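Local coordinates for protein CDP-archaeol synthase (Aeropyrum pernix K1, PDB 5GUF) that probably catalyses the magnesium-dependent formation of CDP-archaeol from CTP and an archaeal ether-lipid phosphate in the membrane, at residues 55-60 with 98-103. Residues are numbered along the deposited sequence; the frame is centred on the assembly and turned at random.
Sequences DGKTIE and AGDMAG. With K (potassium ion), chain F; CTP (cytidine-5'-triphosphate), chain B.
A bend at chi2 (-54°) followed by an extended outer chain carries the ammonium of K57 to D100, whose CG stands anti to the backbone N (chi1 174°), which brings the carboxylate to K57. The salt bridge lies in the CTP pocket of this CTP-transferase-clan membrane enzyme, where the loop leading into helix 59-80 faces helix 84-109. NZ of K57 meets OD2 of D100 at 2.6 Å on the syn side, 25° out of the carboxylate plane. The same NZ donates a very short bond to the alpha-phosphate oxygen O2A of CTP, 2.5 Å long. The other carboxylate oxygen, OD1 of D100, binds potassium at 2.7 Å, and D122 O and CTP O2A share that ion. Further back, CG and CD of K57 pass CG of M101, running in the opposite direction, with CD at 4.1 Å. An alanine in place of K57 would probably leave D100 OD2 and the alpha-phosphate without the ammonium that bridges them. T58, N-cap of helix 59-80, also contacts the base: its OG1 donates to O2 of the cytosine of CTP at 2.5 Å.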
loop_
_atom_site.group_PDB
_atom_site.type_symbol
_atom_site.label_atom_id
_atom_site.label_comp_id
_atom_site.label_asym_id
_atom_site.label_seq_id
_atom_site.Cartn_x
_atom_site.Cartn_y
_atom_site.Cartn_z
ATOM N N ASP A 55 2.989 16.545 15.726
ATOM C CA ASP A 55 3.750 17.748 15.404
ATOM C C ASP A 55 4.234 17.778 13.962
ATOM O O ASP A 55 4.650 18.836 13.490
ATOM C CB ASP A 55 4.958 17.885 16.342
ATOM C CG ASP A 55 4.576 18.422 17.708
ATOM O OD1 ASP A 55 3.526 19.108 17.808
ATOM O OD2 ASP A 55 5.330 18.166 18.674
ATOM N N GLY A 56 4.206 16.649 13.260
ATOM C CA GLY A 56 4.699 16.617 11.902
ATOM C C GLY A 56 3.838 17.358 10.903
ATOM O O GLY A 56 4.262 17.508 9.758
ATOM N N LYS A 57 2.653 17.813 11.299
ATOM C CA LYS A 57 1.720 18.502 10.410
ATOM C C LYS A 57 1.572 19.925 10.935
ATOM O O LYS A 57 0.873 20.162 11.928
ATOM C CB LYS A 57 0.371 17.786 10.358
ATOM C CG LYS A 57 0.466 16.341 9.928
ATOM C CD LYS A 57 1.216 16.194 8.595
ATOM C CE LYS A 57 1.835 14.820 8.510
ATOM N NZ LYS A 57 2.794 14.567 7.417
ATOM N N THR A 58 2.232 20.869 10.276
ATOM C CA THR A 58 2.253 22.246 10.735
ATOM C C THR A 58 1.492 23.115 9.747
ATOM O O THR A 58 1.293 22.735 8.596
ATOM C CB THR A 58 3.694 22.734 10.917
ATOM O OG1 THR A 58 4.386 22.692 9.665
ATOM C CG2 THR A 58 4.436 21.822 11.905
ATOM N N ILE A 59 1.014 24.263 10.233
ATOM C CA ILE A 59 0.247 25.175 9.387
ATOM C C ILE A 59 1.156 25.813 8.336
ATOM O O ILE A 59 0.739 26.058 7.196
ATOM C CB ILE A 59 -0.460 26.237 10.252
ATOM C CG1 ILE A 59 -1.700 25.644 10.910
ATOM C CG2 ILE A 59 -0.915 27.426 9.419
ATOM C CD1 ILE A 59 -1.939 26.159 12.302
ATOM N N GLU A 60 2.410 26.095 8.707
ATOM C CA GLU A 60 3.381 26.567 7.732
ATOM C C GLU A 60 3.622 25.502 6.675
ATOM O O GLU A 60 3.780 25.814 5.489
ATOM C CB GLU A 60 4.693 26.946 8.426
ATOM C CG GLU A 60 4.550 27.847 9.650
ATOM C CD GLU A 60 4.271 27.062 10.957
ATOM O OE1 GLU A 60 3.230 26.374 11.061
ATOM O OE2 GLU A 60 5.108 27.124 11.881
ATOM N N ALA A 98 -4.267 16.825 2.227
ATOM C CA ALA A 98 -5.279 16.189 3.062
ATOM C C ALA A 98 -4.981 14.706 3.245
ATOM O O ALA A 98 -5.114 14.171 4.356
ATOM C CB ALA A 98 -6.669 16.391 2.443
ATOM N N GLY A 99 -4.552 14.036 2.167
ATOM C CA GLY A 99 -4.232 12.620 2.251
ATOM C C GLY A 99 -3.025 12.338 3.132
ATOM O O GLY A 99 -2.986 11.334 3.845
ATOM N N ASP A 100 -2.025 13.213 3.094
ATOM C CA ASP A 100 -0.890 13.060 3.992
ATOM C C ASP A 100 -1.314 13.235 5.449
ATOM O O ASP A 100 -0.858 12.497 6.333
ATOM C CB ASP A 100 0.198 14.057 3.610
ATOM C CG ASP A 100 1.351 14.059 4.573
ATOM O OD1 ASP A 100 2.019 13.014 4.735
ATOM O OD2 ASP A 100 1.597 15.129 5.166
ATOM N N MET A 101 -2.191 14.196 5.719
ATOM C CA MET A 101 -2.725 14.330 7.069
ATOM C C MET A 101 -3.606 13.142 7.447
ATOM O O MET A 101 -3.545 12.659 8.581
ATOM C CB MET A 101 -3.493 15.644 7.194
ATOM C CG MET A 101 -2.564 16.843 7.240
ATOM S SD MET A 101 -3.466 18.313 7.708
ATOM C CE MET A 101 -4.434 18.532 6.216
ATOM N N ALA A 102 -4.429 12.655 6.515
ATOM C CA ALA A 102 -5.241 11.478 6.815
ATOM C C ALA A 102 -4.357 10.283 7.163
ATOM O O ALA A 102 -4.701 9.478 8.038
ATOM C CB ALA A 102 -6.166 11.160 5.638
ATOM N N GLY A 103 -3.196 10.178 6.514
ATOM C CA GLY A 103 -2.267 9.110 6.837
ATOM C C GLY A 103 -1.660 9.265 8.222
ATOM O O GLY A 103 -1.512 8.286 8.952
HETATM K K K F . 4.089 11.265 4.856
HETATM N N1 CTP B . 5.597 18.742 7.506
HETATM C C2 CTP B . 4.918 19.869 7.961
HETATM N N3 CTP B . 3.571 20.060 7.691
HETATM C C4 CTP B . 2.901 19.137 6.901
HETATM C C5 CTP B . 3.593 18.026 6.403
HETATM C C6 CTP B . 4.888 17.753 6.855
HETATM O O2 CTP B . 5.514 20.718 8.620
HETATM N N4 CTP B . 1.611 19.322 6.630
HETATM C "C1'" CTP B . 7.061 18.625 7.783
HETATM C "C2'" CTP B . 7.305 18.220 9.229
HETATM O "O2'" CTP B . 8.531 18.778 9.647
HETATM C "C3'" CTP B . 7.459 16.725 9.141
HETATM C "C4'" CTP B . 8.238 16.603 7.837
HETATM O "O4'" CTP B . 7.729 17.638 6.998
HETATM O "O3'" CTP B . 8.149 16.218 10.252
HETATM C "C5'" CTP B . 8.123 15.212 7.213
HETATM O "O5'" CTP B . 6.799 14.933 6.810
HETATM P PA CTP B . 6.098 13.568 7.277
HETATM O O1A CTP B . 7.080 12.453 6.991
HETATM O O2A CTP B . 4.766 13.340 6.592
HETATM O O3A CTP B . 5.864 13.781 8.859
HETATM P PB CTP B . 6.463 12.823 10.009
HETATM O O1B CTP B . 7.566 13.575 10.726
HETATM O O2B CTP B . 6.996 11.515 9.486
HETATM O O3B CTP B . 5.174 12.591 10.961
HETATM P PG CTP B . 4.085 11.412 10.724
HETATM O O1G CTP B . 4.479 10.226 11.566
HETATM O O2G CTP B . 2.757 11.990 11.104
HETATM O O3G CTP B . 4.033 10.992 9.282
HETATM O O HOH W 1 1.624 11.215 6.629
HETATM O O HOH W 2 5.075 10.269 7.407
HETATM O O HOH W 3 3.495 12.106 2.520
#